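Long-range contacts in flavin-containing monooxygenase (PDB 6WPU), which probably uses bound flavin-adenine dinucleotide and oxygen to convert S-allyl-L-cysteine to its sulfoxide in garlic: residues Y183-F188 with G295-F300; P71-S76 with H203-R208; V178-Y183 with F300-T305. All blocks are in the same frame, centred on the assembly; numbering follows the deposited sequence.

Interaction 1 (Y183-F188 with G295-F300); sequences YTEPRF and GYVYNF. With FAD (flavin-adenine dinucleotide), chain B.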
loop_
_atom_site.group_PDB
_atom_site.type_symbol
_atom_site.label_atom_id
_atom_site.label_comp_id
_atom_site.label_asym_id
_atom_site.label_seq_id
_atom_site.Cartn_x
_atom_site.Cartn_y
_atom_site.Cartn_z
ATOM N N TYR A 183 2.125 -1.701 -4.467
ATOM C CA TYR A 183 3.286 -0.842 -4.233
ATOM C C TYR A 183 4.554 -1.458 -4.816
ATOM O O TYR A 183 5.624 -1.446 -4.198
ATOM C CB TYR A 183 3.423 -0.540 -2.744
ATOM C CG TYR A 183 2.376 0.460 -2.263
ATOM C CD1 TYR A 183 2.296 1.751 -2.837
ATOM C CD2 TYR A 183 1.462 0.125 -1.264
ATOM C CE1 TYR A 183 1.334 2.686 -2.414
ATOM C CE2 TYR A 183 0.496 1.040 -0.829
ATOM C CZ TYR A 183 0.438 2.324 -1.406
ATOM O OH TYR A 183 -0.522 3.230 -0.972
ATOM N N THR A 184 4.461 -1.970 -6.035
ATOM C CA THR A 184 5.594 -2.622 -6.687
ATOM C C THR A 184 5.835 -2.127 -8.108
ATOM O O THR A 184 6.987 -1.956 -8.501
ATOM C CB THR A 184 5.374 -4.151 -6.685
ATOM O OG1 THR A 184 5.365 -4.603 -5.331
ATOM C CG2 THR A 184 6.494 -4.870 -7.427
ATOM N N GLU A 185 4.781 -1.903 -8.890
ATOM C CA GLU A 185 4.932 -1.409 -10.248
ATOM C C GLU A 185 4.933 0.117 -10.230
ATOM O O GLU A 185 3.917 0.722 -9.856
ATOM C CB GLU A 185 3.817 -1.937 -11.132
ATOM C CG GLU A 185 3.944 -1.566 -12.608
ATOM C CD GLU A 185 5.067 -2.322 -13.330
ATOM O OE1 GLU A 185 5.666 -3.240 -12.737
ATOM O OE2 GLU A 185 5.350 -1.994 -14.500
ATOM N N PRO A 186 6.026 0.774 -10.632
ATOM C CA PRO A 186 6.154 2.229 -10.442
ATOM C C PRO A 186 5.363 3.057 -11.438
ATOM O O PRO A 186 5.113 2.652 -12.576
ATOM C CB PRO A 186 7.656 2.472 -10.652
ATOM C CG PRO A 186 8.021 1.461 -11.664
ATOM C CD PRO A 186 7.243 0.202 -11.222
ATOM N N ARG A 187 4.999 4.259 -10.999
ATOM C CA ARG A 187 4.623 5.320 -11.914
ATOM C C ARG A 187 5.623 6.463 -11.766
ATOM O O ARG A 187 6.340 6.562 -10.765
ATOM C CB ARG A 187 3.184 5.798 -11.684
ATOM C CG ARG A 187 2.988 6.766 -10.573
ATOM C CD ARG A 187 1.501 7.086 -10.354
ATOM N NE ARG A 187 0.787 7.547 -11.547
ATOM C CZ ARG A 187 0.563 8.828 -11.857
ATOM N NH1 ARG A 187 1.022 9.796 -11.068
ATOM N NH2 ARG A 187 -0.118 9.144 -12.961
ATOM N N PHE A 188 5.651 7.341 -12.763
ATOM C CA PHE A 188 6.775 8.257 -12.937
ATOM C C PHE A 188 6.322 9.694 -13.117
ATOM O O PHE A 188 5.178 9.970 -13.473
ATOM C CB PHE A 188 7.611 7.853 -14.142
ATOM C CG PHE A 188 8.183 6.499 -14.012
ATOM C CD1 PHE A 188 9.380 6.311 -13.341
ATOM C CD2 PHE A 188 7.504 5.399 -14.510
ATOM C CE1 PHE A 188 9.898 5.052 -13.198
ATOM C CE2 PHE A 188 8.022 4.137 -14.371
ATOM C CZ PHE A 188 9.215 3.964 -13.709
ATOM N N GLY A 295 5.354 7.154 -6.641
ATOM C CA GLY A 295 4.377 6.126 -6.322
ATOM C C GLY A 295 4.285 5.014 -7.354
ATOM O O GLY A 295 5.211 4.739 -8.132
ATOM N N TYR A 296 3.121 4.365 -7.353
ATOM C CA TYR A 296 2.960 3.077 -8.006
ATOM C C TYR A 296 1.635 3.022 -8.749
ATOM O O TYR A 296 0.788 3.913 -8.637
ATOM C CB TYR A 296 3.059 1.941 -6.984
ATOM C CG TYR A 296 4.408 1.933 -6.321
ATOM C CD1 TYR A 296 5.451 1.173 -6.847
ATOM C CD2 TYR A 296 4.652 2.706 -5.185
ATOM C CE1 TYR A 296 6.705 1.177 -6.264
ATOM C CE2 TYR A 296 5.907 2.724 -4.594
ATOM C CZ TYR A 296 6.928 1.961 -5.138
ATOM O OH TYR A 296 8.182 1.986 -4.560
ATOM N N VAL A 297 1.472 1.954 -9.533
ATOM C CA VAL A 297 0.228 1.685 -10.237
ATOM C C VAL A 297 -0.244 0.287 -9.843
ATOM O O VAL A 297 0.525 -0.551 -9.357
ATOM C CB VAL A 297 0.366 1.803 -11.768
ATOM C CG1 VAL A 297 0.853 3.199 -12.164
ATOM C CG2 VAL A 297 1.307 0.750 -12.292
ATOM N N TYR A 298 -1.542 0.063 -10.021
ATOM C CA TYR A 298 -2.114 -1.267 -9.877
ATOM C C TYR A 298 -1.628 -2.140 -11.018
ATOM O O TYR A 298 -1.424 -1.666 -12.134
ATOM C CB TYR A 298 -3.642 -1.189 -9.890
ATOM C CG TYR A 298 -4.184 -0.377 -8.737
ATOM C CD1 TYR A 298 -4.523 0.961 -8.905
ATOM C CD2 TYR A 298 -4.328 -0.945 -7.465
ATOM C CE1 TYR A 298 -5.015 1.718 -7.849
ATOM C CE2 TYR A 298 -4.815 -0.203 -6.403
ATOM C CZ TYR A 298 -5.150 1.142 -6.602
ATOM O OH TYR A 298 -5.638 1.920 -5.565
ATOM N N ASN A 299 -1.445 -3.426 -10.740
ATOM C CA ASN A 299 -0.890 -4.321 -11.753
ATOM C C ASN A 299 -1.322 -5.746 -11.422
ATOM O O ASN A 299 -0.866 -6.291 -10.413
ATOM C CB ASN A 299 0.633 -4.184 -11.778
ATOM C CG ASN A 299 1.276 -4.954 -12.902
ATOM O OD1 ASN A 299 0.785 -4.955 -14.020
ATOM N ND2 ASN A 299 2.375 -5.631 -12.605
ATOM N N PHE A 300 -2.189 -6.340 -12.257
ATOM C CA PHE A 300 -2.630 -7.738 -12.112
ATOM C C PHE A 300 -2.422 -8.500 -13.412
ATOM O O PHE A 300 -3.394 -8.870 -14.080
ATOM C CB PHE A 300 -4.110 -7.868 -11.756
ATOM C CG PHE A 300 -4.639 -6.790 -10.912
ATOM C CD1 PHE A 300 -5.368 -5.760 -11.474
ATOM C CD2 PHE A 300 -4.481 -6.838 -9.543
ATOM C CE1 PHE A 300 -5.889 -4.760 -10.687
ATOM C CE2 PHE A 300 -5.001 -5.838 -8.742
ATOM C CZ PHE A 300 -5.704 -4.789 -9.325
HETATM P PA FAD B . 1.876 -6.402 -0.036
HETATM O O1A FAD B . 2.610 -6.113 1.274
HETATM O O2A FAD B . 2.417 -5.955 -1.300
HETATM O O5B FAD B . 1.722 -7.885 -0.297
HETATM C C5B FAD B . 1.285 -8.521 -1.491
HETATM C C4B FAD B . 1.782 -9.983 -1.546
HETATM O O4B FAD B . 1.295 -10.710 -2.640
HETATM C C3B FAD B . 3.283 -10.089 -1.577
HETATM O O3B FAD B . 3.741 -10.950 -0.587
HETATM C C2B FAD B . 3.593 -10.645 -2.922
HETATM O O2B FAD B . 4.729 -11.432 -2.944
HETATM C C1B FAD B . 2.352 -11.447 -3.191
HETATM N N9A FAD B . 2.070 -11.641 -4.595
HETATM C C8A FAD B . 2.058 -10.645 -5.564
HETATM N N7A FAD B . 1.762 -11.178 -6.757
HETATM C C5A FAD B . 1.590 -12.557 -6.622
HETATM C C6A FAD B . 1.292 -13.598 -7.499
HETATM N N6A FAD B . 1.075 -13.356 -8.905
HETATM N N1A FAD B . 1.173 -14.852 -7.028
HETATM C C2A FAD B . 1.370 -15.142 -5.716
HETATM N N3A FAD B . 1.668 -14.167 -4.825
HETATM C C4A FAD B . 1.784 -12.876 -5.244
HETATM N N1 FAD B . 1.110 0.931 6.193
HETATM C C2 FAD B . 1.080 1.087 7.624
HETATM O O2 FAD B . 0.055 0.579 8.343
HETATM N N3 FAD B . 2.033 1.845 8.267
HETATM C C4 FAD B . 3.080 2.395 7.557
HETATM O O4 FAD B . 4.043 3.133 8.164
HETATM C C4X FAD B . 3.282 2.064 6.133
HETATM N N5 FAD B . 4.460 2.423 5.490
HETATM C C5X FAD B . 4.643 2.062 4.159
HETATM C C6 FAD B . 5.826 2.436 3.505
HETATM C C7 FAD B . 6.014 2.062 2.179
HETATM C C7M FAD B . 7.282 2.478 1.484
HETATM C C8 FAD B . 5.039 1.331 1.503
HETATM C C8M FAD B . 5.208 0.925 0.074
HETATM C C9 FAD B . 3.856 0.961 2.152
HETATM C C9A FAD B . 3.658 1.325 3.476
HETATM N N10 FAD B . 2.451 0.928 4.147
HETATM C C10 FAD B . 2.254 1.289 5.487
HETATM C "C1'" FAD B . 1.402 0.197 3.419
HETATM C "C2'" FAD B . 1.564 -1.288 3.168
HETATM O "O2'" FAD B . 1.395 -1.522 1.832
HETATM C "C3'" FAD B . 0.426 -1.948 3.914
HETATM O "O3'" FAD B . 0.805 -1.812 5.228
HETATM C "C4'" FAD B . 0.210 -3.428 3.617
HETATM O "O4'" FAD B . 1.437 -4.052 3.710
HETATM C "C5'" FAD B . -0.480 -3.769 2.292
HETATM O "O5'" FAD B . -0.197 -5.130 2.145
HETATM P P FAD B . -0.645 -6.134 1.003
HETATM O O1P FAD B . -0.849 -7.594 1.560
HETATM O O2P FAD B . -1.861 -5.415 0.295
HETATM O O3P FAD B . 0.481 -5.855 -0.163
HETATM O O HOH W 1 2.188 -2.254 -7.977
#
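Val297 N and Glu185 O form the first of two backbone hydrogen bonds here, 2.8 Å long. The second, from Arg187 N to Gly295 O, is 2.9 Å and nearly straight at the hydrogen (172°), although the N-H comes in from above the carbonyl plane. A water extends the pairing by accepting from Glu185 N and donating to Val297 O.

The aromatic contacts centre on Tyr296. One face of its ring lies against the backbone of Tyr183, with Tyr296 CD1 3.4 Å from Tyr183 C. Tyr296 CD2 lies 3.5 Å from Tyr183 CD1, at the edge of that ring; the planes are almost perpendicular. The Tyr296 hydroxyl reaches Ser84, which also bonds Tyr183 O. With an alanine here, the backbone of Tyr183 would probably lose the ring lying against it, and Ser84 its hydroxyl partner.

Among the apolar contacts, Val297 divides its methyls, CG1 to Arg187 CB (3.5 Å) and CG2 to Glu185 CG (3.5 Å). Glu185 turns CG away from its own N (chi1 -175°), bringing it to that methyl, and its carboxylate salt-bridges Arg78.

Tyr183 CB packs on the flavin methyl C8M at 3.6 Å, placing this short antiparallel strand pair at the wall of the FAD site.

Interaction 2 (P71-S76 with H203-R208); sequences PMSQDS and HSHNYR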
loop_
_atom_site.group_PDB
_atom_site.type_symbol
_atom_site.label_atom_id
_atom_site.label_comp_id
_atom_site.label_asym_id
_atom_site.label_seq_id
_atom_site.Cartn_x
_atom_site.Cartn_y
_atom_site.Cartn_z
ATOM N N PRO A 71 17.452 0.605 -12.627
ATOM C CA PRO A 71 17.141 1.553 -11.540
ATOM C C PRO A 71 15.836 2.293 -11.738
ATOM O O PRO A 71 15.275 2.797 -10.755
ATOM C CB PRO A 71 18.344 2.524 -11.546
ATOM C CG PRO A 71 19.079 2.252 -12.809
ATOM C CD PRO A 71 18.787 0.840 -13.204
ATOM N N MET A 72 15.333 2.393 -12.969
ATOM C CA MET A 72 14.047 3.028 -13.211
ATOM C C MET A 72 12.885 2.037 -13.151
ATOM O O MET A 72 11.725 2.465 -13.166
ATOM C CB MET A 72 14.062 3.743 -14.565
ATOM C CG MET A 72 14.865 5.054 -14.565
ATOM S SD MET A 72 13.946 6.324 -13.653
ATOM C CE MET A 72 12.825 6.892 -14.931
ATOM N N SER A 73 13.168 0.740 -13.074
ATOM C CA SER A 73 12.130 -0.299 -13.017
ATOM C C SER A 73 11.137 -0.151 -14.167
ATOM O O SER A 73 9.924 -0.187 -13.976
ATOM C CB SER A 73 11.401 -0.270 -11.675
ATOM O OG SER A 73 12.260 -0.699 -10.630
ATOM N N GLN A 74 11.669 0.064 -15.374
ATOM C CA GLN A 74 10.853 0.193 -16.578
ATOM C C GLN A 74 11.055 -0.924 -17.593
ATOM O O GLN A 74 10.166 -1.147 -18.418
ATOM C CB GLN A 74 11.138 1.528 -17.283
ATOM C CG GLN A 74 10.566 2.750 -16.591
ATOM C CD GLN A 74 11.035 4.028 -17.258
ATOM O OE1 GLN A 74 12.104 4.053 -17.859
ATOM N NE2 GLN A 74 10.237 5.082 -17.172
ATOM N N ASP A 75 12.200 -1.608 -17.575
ATOM C CA ASP A 75 12.450 -2.693 -18.516
ATOM C C ASP A 75 11.482 -3.852 -18.242
ATOM O O ASP A 75 11.445 -4.397 -17.132
ATOM C CB ASP A 75 13.899 -3.145 -18.397
ATOM C CG ASP A 75 14.201 -4.373 -19.228
ATOM O OD1 ASP A 75 13.446 -4.675 -20.176
ATOM O OD2 ASP A 75 15.205 -5.046 -18.917
ATOM N N SER A 76 10.695 -4.232 -19.254
ATOM C CA SER A 76 9.596 -5.165 -19.007
ATOM C C SER A 76 10.083 -6.570 -18.676
ATOM O O SER A 76 9.358 -7.322 -18.022
ATOM C CB SER A 76 8.651 -5.213 -20.207
ATOM O OG SER A 76 9.335 -5.691 -21.352
ATOM N N HIS A 203 13.910 5.217 -9.685
ATOM C CA HIS A 203 12.658 5.265 -8.944
ATOM C C HIS A 203 12.947 4.882 -7.499
ATOM O O HIS A 203 13.830 4.069 -7.227
ATOM C CB HIS A 203 11.610 4.317 -9.555
ATOM C CG HIS A 203 10.220 4.538 -9.035
ATOM N ND1 HIS A 203 9.762 3.971 -7.864
ATOM C CD2 HIS A 203 9.195 5.281 -9.519
ATOM C CE1 HIS A 203 8.516 4.358 -7.649
ATOM N NE2 HIS A 203 8.149 5.153 -8.639
ATOM N N SER A 204 12.223 5.505 -6.572
ATOM C CA SER A 204 12.398 5.202 -5.152
ATOM C C SER A 204 12.111 3.750 -4.821
ATOM O O SER A 204 12.507 3.287 -3.745
ATOM C CB SER A 204 11.471 6.076 -4.307
ATOM O OG SER A 204 10.109 5.812 -4.614
ATOM N N HIS A 205 11.418 3.024 -5.707
ATOM C CA HIS A 205 11.240 1.589 -5.505
ATOM C C HIS A 205 12.574 0.894 -5.276
ATOM O O HIS A 205 12.634 -0.122 -4.580
ATOM C CB HIS A 205 10.535 0.970 -6.709
ATOM C CG HIS A 205 10.346 -0.514 -6.605
ATOM N ND1 HIS A 205 9.533 -1.096 -5.654
ATOM C CD2 HIS A 205 10.839 -1.529 -7.355
ATOM C CE1 HIS A 205 9.551 -2.408 -5.811
ATOM N NE2 HIS A 205 10.325 -2.698 -6.843
ATOM N N ASN A 206 13.656 1.441 -5.818
ATOM C CA ASN A 206 14.971 0.843 -5.665
ATOM C C ASN A 206 15.827 1.564 -4.627
ATOM O O ASN A 206 17.027 1.287 -4.527
ATOM C CB ASN A 206 15.670 0.795 -7.027
ATOM C CG ASN A 206 14.930 -0.098 -8.007
ATOM O OD1 ASN A 206 14.678 -1.265 -7.710
ATOM N ND2 ASN A 206 14.553 0.445 -9.158
ATOM N N TYR A 207 15.240 2.463 -3.831
ATOM C CA TYR A 207 16.030 3.162 -2.824
ATOM C C TYR A 207 16.139 2.295 -1.576
ATOM O O TYR A 207 15.130 1.790 -1.070
ATOM C CB TYR A 207 15.431 4.528 -2.462
ATOM C CG TYR A 207 16.247 5.136 -1.340
ATOM C CD1 TYR A 207 17.552 5.608 -1.581
ATOM C CD2 TYR A 207 15.772 5.157 -0.037
ATOM C CE1 TYR A 207 18.331 6.125 -0.554
ATOM C CE2 TYR A 207 16.554 5.672 1.010
ATOM C CZ TYR A 207 17.833 6.149 0.734
ATOM O OH TYR A 207 18.611 6.647 1.741
ATOM N N ARG A 208 17.363 2.124 -1.074
ATOM C CA ARG A 208 17.575 1.298 0.111
ATOM C C ARG A 208 18.348 2.017 1.207
ATOM O O ARG A 208 17.934 1.991 2.374
ATOM C CB ARG A 208 18.319 0.012 -0.252
ATOM C CG ARG A 208 17.502 -0.925 -1.158
ATOM C CD ARG A 208 16.194 -1.368 -0.492
ATOM N NE ARG A 208 15.500 -2.283 -1.385
ATOM C CZ ARG A 208 14.532 -1.922 -2.218
ATOM N NH1 ARG A 208 14.102 -0.655 -2.248
ATOM N NH2 ARG A 208 13.985 -2.841 -3.007
#
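Pro71 O accepts two hydrogen bonds from the 203-208 segment: from His203 N at 3.0 Å, nearly straight, and more weakly from Asn206 ND2 at 2.9 Å. One N-H of that amide goes to the carbonyl and the other to Ser73 OG, 3.0 Å from Asn206 ND2. Asn206 has CG anti to its carbonyl carbon (chi1 -64°), which swings the amide across to the 71-76 loop, while OD1 takes the backbone N-H of Glu68. That glutamate's carboxylate bonds both Ser73 OG and His205 NE2, His205 ND1 is bonded to Ser84 OG, and Ser73 OG sits at the edge of the imidazole, 3.7 Å from His205 CD2.

His203 closes strand 200-203 of the mixed sheet, and a short 3-10 turn at 204-205 follows. It is braced from within, as His205 N donates to His203 ND1 (2.9 Å) and Asn206 N to His203 O.

Elsewhere the fit is looser. Met72 leaves its sulfur SD 4.1 Å from His203 N and bends back over strands 200-203 and 289-292 through Gln201 and His292. The Pro71 ring is exposed and stands off from the opposite segment, and from Gln74 to Ser76 the chain runs off along the surface.

Interaction 3 (V178-Y183 with F300-T305); sequences VCNGHY and FPFLNT. With FAD (flavin-adenine dinucleotide), chain B; SO4 (sulfate ion), chain E.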
loop_
_atom_site.group_PDB
_atom_site.type_symbol
_atom_site.label_atom_id
_atom_site.label_comp_id
_atom_site.label_asym_id
_atom_site.label_seq_id
_atom_site.Cartn_x
_atom_site.Cartn_y
_atom_site.Cartn_z
ATOM N N VAL A 178 -8.187 -11.351 -4.531
ATOM C CA VAL A 178 -6.903 -10.832 -5.013
ATOM C C VAL A 178 -6.299 -9.935 -3.937
ATOM O O VAL A 178 -6.880 -8.903 -3.580
ATOM C CB VAL A 178 -7.068 -10.070 -6.336
ATOM C CG1 VAL A 178 -5.724 -9.467 -6.797
ATOM C CG2 VAL A 178 -7.626 -10.998 -7.415
ATOM N N CYS A 179 -5.134 -10.335 -3.412
ATOM C CA CYS A 179 -4.455 -9.630 -2.322
ATOM C C CYS A 179 -2.994 -9.349 -2.679
ATOM O O CYS A 179 -2.088 -9.539 -1.859
ATOM C CB CYS A 179 -4.522 -10.442 -1.033
ATOM S SG CYS A 179 -6.187 -10.850 -0.470
ATOM N N ASN A 180 -2.735 -8.913 -3.908
ATOM C CA ASN A 180 -1.371 -8.929 -4.422
ATOM C C ASN A 180 -0.619 -7.625 -4.178
ATOM O O ASN A 180 0.543 -7.514 -4.595
ATOM C CB ASN A 180 -1.361 -9.259 -5.924
ATOM C CG ASN A 180 -1.947 -8.139 -6.778
ATOM O OD1 ASN A 180 -3.003 -7.595 -6.471
ATOM N ND2 ASN A 180 -1.233 -7.771 -7.839
ATOM N N GLY A 181 -1.230 -6.655 -3.500
ATOM C CA GLY A 181 -0.593 -5.375 -3.232
ATOM C C GLY A 181 -0.551 -4.455 -4.443
ATOM O O GLY A 181 -0.825 -4.875 -5.574
ATOM N N HIS A 182 -0.234 -3.176 -4.211
ATOM C CA HIS A 182 -0.127 -2.198 -5.289
ATOM C C HIS A 182 1.030 -1.232 -5.054
ATOM O O HIS A 182 0.947 -0.058 -5.439
ATOM C CB HIS A 182 -1.438 -1.410 -5.469
ATOM C CG HIS A 182 -1.900 -0.691 -4.231
ATOM N ND1 HIS A 182 -2.889 -1.182 -3.406
ATOM C CD2 HIS A 182 -1.533 0.504 -3.703
ATOM C CE1 HIS A 182 -3.105 -0.330 -2.417
ATOM N NE2 HIS A 182 -2.286 0.698 -2.567
ATOM N N TYR A 183 2.125 -1.701 -4.467
ATOM C CA TYR A 183 3.286 -0.842 -4.233
ATOM C C TYR A 183 4.554 -1.458 -4.816
ATOM O O TYR A 183 5.624 -1.446 -4.198
ATOM C CB TYR A 183 3.423 -0.540 -2.744
ATOM C CG TYR A 183 2.376 0.460 -2.263
ATOM C CD1 TYR A 183 2.296 1.751 -2.837
ATOM C CD2 TYR A 183 1.462 0.125 -1.264
ATOM C CE1 TYR A 183 1.334 2.686 -2.414
ATOM C CE2 TYR A 183 0.496 1.040 -0.829
ATOM C CZ TYR A 183 0.438 2.324 -1.406
ATOM O OH TYR A 183 -0.522 3.230 -0.972
ATOM N N PHE A 300 -2.189 -6.340 -12.257
ATOM C CA PHE A 300 -2.630 -7.738 -12.112
ATOM C C PHE A 300 -2.422 -8.500 -13.412
ATOM O O PHE A 300 -3.394 -8.870 -14.080
ATOM C CB PHE A 300 -4.110 -7.868 -11.756
ATOM C CG PHE A 300 -4.639 -6.790 -10.912
ATOM C CD1 PHE A 300 -5.368 -5.760 -11.474
ATOM C CD2 PHE A 300 -4.481 -6.838 -9.543
ATOM C CE1 PHE A 300 -5.889 -4.760 -10.687
ATOM C CE2 PHE A 300 -5.001 -5.838 -8.742
ATOM C CZ PHE A 300 -5.704 -4.789 -9.325
ATOM N N PRO A 301 -1.179 -8.783 -13.786
ATOM C CA PRO A 301 -0.957 -9.452 -15.083
ATOM C C PRO A 301 -1.635 -10.825 -15.187
ATOM O O PRO A 301 -2.027 -11.251 -16.282
ATOM C CB PRO A 301 0.573 -9.543 -15.166
ATOM C CG PRO A 301 1.052 -9.426 -13.733
ATOM C CD PRO A 301 0.069 -8.540 -13.041
ATOM N N PHE A 302 -1.841 -11.503 -14.070
ATOM C CA PHE A 302 -2.393 -12.848 -14.100
ATOM C C PHE A 302 -3.896 -12.868 -14.332
ATOM O O PHE A 302 -4.456 -13.941 -14.588
ATOM C CB PHE A 302 -2.061 -13.535 -12.780
ATOM C CG PHE A 302 -2.382 -12.690 -11.575
ATOM C CD1 PHE A 302 -3.669 -12.655 -11.065
ATOM C CD2 PHE A 302 -1.408 -11.903 -10.977
ATOM C CE1 PHE A 302 -3.988 -11.869 -9.953
ATOM C CE2 PHE A 302 -1.715 -11.118 -9.865
ATOM C CZ PHE A 302 -3.011 -11.105 -9.350
ATOM N N LEU A 303 -4.569 -11.726 -14.235
ATOM C CA LEU A 303 -6.016 -11.715 -14.082
ATOM C C LEU A 303 -6.689 -11.565 -15.443
ATOM O O LEU A 303 -6.500 -10.556 -16.128
ATOM C CB LEU A 303 -6.433 -10.594 -13.133
ATOM C CG LEU A 303 -7.924 -10.558 -12.824
ATOM C CD1 LEU A 303 -8.409 -11.933 -12.331
ATOM C CD2 LEU A 303 -8.207 -9.459 -11.814
ATOM N N ASN A 304 -7.486 -12.567 -15.826
ATOM C CA ASN A 304 -8.193 -12.575 -17.105
ATOM C C ASN A 304 -9.693 -12.511 -16.847
ATOM O O ASN A 304 -10.295 -13.498 -16.416
ATOM C CB ASN A 304 -7.818 -13.807 -17.925
ATOM C CG ASN A 304 -6.313 -13.877 -18.203
ATOM O OD1 ASN A 304 -5.650 -14.861 -17.875
ATOM N ND2 ASN A 304 -5.766 -12.812 -18.779
ATOM N N THR A 305 -10.291 -11.347 -17.120
ATOM C CA THR A 305 -11.717 -11.110 -16.923
ATOM C C THR A 305 -12.442 -10.751 -18.218
ATOM O O THR A 305 -13.609 -10.354 -18.162
ATOM C CB THR A 305 -11.930 -9.996 -15.893
ATOM O OG1 THR A 305 -11.355 -8.766 -16.379
ATOM C CG2 THR A 305 -11.270 -10.367 -14.575
HETATM P PA FAD B . 1.876 -6.402 -0.036
HETATM O O1A FAD B . 2.610 -6.113 1.274
HETATM O O2A FAD B . 2.417 -5.955 -1.300
HETATM O O5B FAD B . 1.722 -7.885 -0.297
HETATM C C5B FAD B . 1.285 -8.521 -1.491
HETATM C C4B FAD B . 1.782 -9.983 -1.546
HETATM O O4B FAD B . 1.295 -10.710 -2.640
HETATM C C3B FAD B . 3.283 -10.089 -1.577
HETATM O O3B FAD B . 3.741 -10.950 -0.587
HETATM C C2B FAD B . 3.593 -10.645 -2.922
HETATM O O2B FAD B . 4.729 -11.432 -2.944
HETATM C C1B FAD B . 2.352 -11.447 -3.191
HETATM N N9A FAD B . 2.070 -11.641 -4.595
HETATM C C8A FAD B . 2.058 -10.645 -5.564
HETATM N N7A FAD B . 1.762 -11.178 -6.757
HETATM C C5A FAD B . 1.590 -12.557 -6.622
HETATM C C6A FAD B . 1.292 -13.598 -7.499
HETATM N N6A FAD B . 1.075 -13.356 -8.905
HETATM N N1A FAD B . 1.173 -14.852 -7.028
HETATM C C2A FAD B . 1.370 -15.142 -5.716
HETATM N N3A FAD B . 1.668 -14.167 -4.825
HETATM C C4A FAD B . 1.784 -12.876 -5.244
HETATM N N1 FAD B . 1.110 0.931 6.193
HETATM C C2 FAD B . 1.080 1.087 7.624
HETATM O O2 FAD B . 0.055 0.579 8.343
HETATM N N3 FAD B . 2.033 1.845 8.267
HETATM C C4 FAD B . 3.080 2.395 7.557
HETATM O O4 FAD B . 4.043 3.133 8.164
HETATM C C4X FAD B . 3.282 2.064 6.133
HETATM N N5 FAD B . 4.460 2.423 5.490
HETATM C C5X FAD B . 4.643 2.062 4.159
HETATM C C6 FAD B . 5.826 2.436 3.505
HETATM C C7 FAD B . 6.014 2.062 2.179
HETATM C C7M FAD B . 7.282 2.478 1.484
HETATM C C8 FAD B . 5.039 1.331 1.503
HETATM C C8M FAD B . 5.208 0.925 0.074
HETATM C C9 FAD B . 3.856 0.961 2.152
HETATM C C9A FAD B . 3.658 1.325 3.476
HETATM N N10 FAD B . 2.451 0.928 4.147
HETATM C C10 FAD B . 2.254 1.289 5.487
HETATM C "C1'" FAD B . 1.402 0.197 3.419
HETATM C "C2'" FAD B . 1.564 -1.288 3.168
HETATM O "O2'" FAD B . 1.395 -1.522 1.832
HETATM C "C3'" FAD B . 0.426 -1.948 3.914
HETATM O "O3'" FAD B . 0.805 -1.812 5.228
HETATM C "C4'" FAD B . 0.210 -3.428 3.617
HETATM O "O4'" FAD B . 1.437 -4.052 3.710
HETATM C "C5'" FAD B . -0.480 -3.769 2.292
HETATM O "O5'" FAD B . -0.197 -5.130 2.145
HETATM P P FAD B . -0.645 -6.134 1.003
HETATM O O1P FAD B . -0.849 -7.594 1.560
HETATM O O2P FAD B . -1.861 -5.415 0.295
HETATM O O3P FAD B . 0.481 -5.855 -0.163
HETATM S S SO4 E . -8.334 -9.782 -20.017
HETATM O O1 SO4 E . -8.384 -8.826 -21.126
HETATM O O2 SO4 E . -6.926 -10.056 -19.710
HETATM O O3 SO4 E . -9.019 -11.030 -20.391
HETATM O O4 SO4 E . -8.995 -9.193 -18.848
#
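At the adenine end of the FAD pocket, Val178 and Asn180 meet Phe300 and Phe302. The contact is one of packing. Val178 CG1 touches both rings, 4.0 Å from Phe300 CD2 and 4.1 Å from Phe302 CZ, meeting Phe302 at its edge. The amide atoms of Asn180 also lie at ring edges: OD1 is in the plane of the Phe300 ring, 3.5 Å from Phe300 CD2, and ND2 approaches the rim of Phe302, whose plane stands almost upright to the amide (86°). Asn180 holds CG between its backbone N and carbonyl carbon (chi1 69°), which places the amide toward the phenylalanines and lets ND2 donate to Asn299 O, fixing the amide's rotation. Asn180 CB packs 3.7 Å from FAD C8A.

On the other segment, a type I turn from Phe300 to Leu303 sets the two rings together, Phe300 CB lying over one face of Phe302. Phe302 CD2 then comes within 3.5 Å of FAD N6A, while its backbone pairs with Val149 of strand 144-151. Gly181 CA approaches FAD O3P at 3.3 Å, and a side chain there would collide with the diphosphate.

Val178 ends a strand of the five-stranded parallel sheet, so the cofactor lies across the strand's C-terminal end as in Rossmann-type FAD-binding folds.

In the fold
Along the chain the segments come as 71-76, 178-183, 183-188, 203-208, 295-300 and 300-305. Interactions 1 and 3 are continuous, sharing Tyr183 and Phe300, with centres about 11 Å apart and the Asn180 to Asn299 bond between them; interaction 3 encloses interaction 1 in sequence. Together they follow FAD from adenine to flavin. Interaction 2 crosses both in chain order; its centre is about 11 Å from that of interaction 1 and 20 Å from that of interaction 3. Interaction 3 starts from the parallel sheet and the 203-208 segment of interaction 2 follows the mixed one, so interaction 1, where the chain leaves one sheet and returns from the other, links the two sheets beside the cofactor.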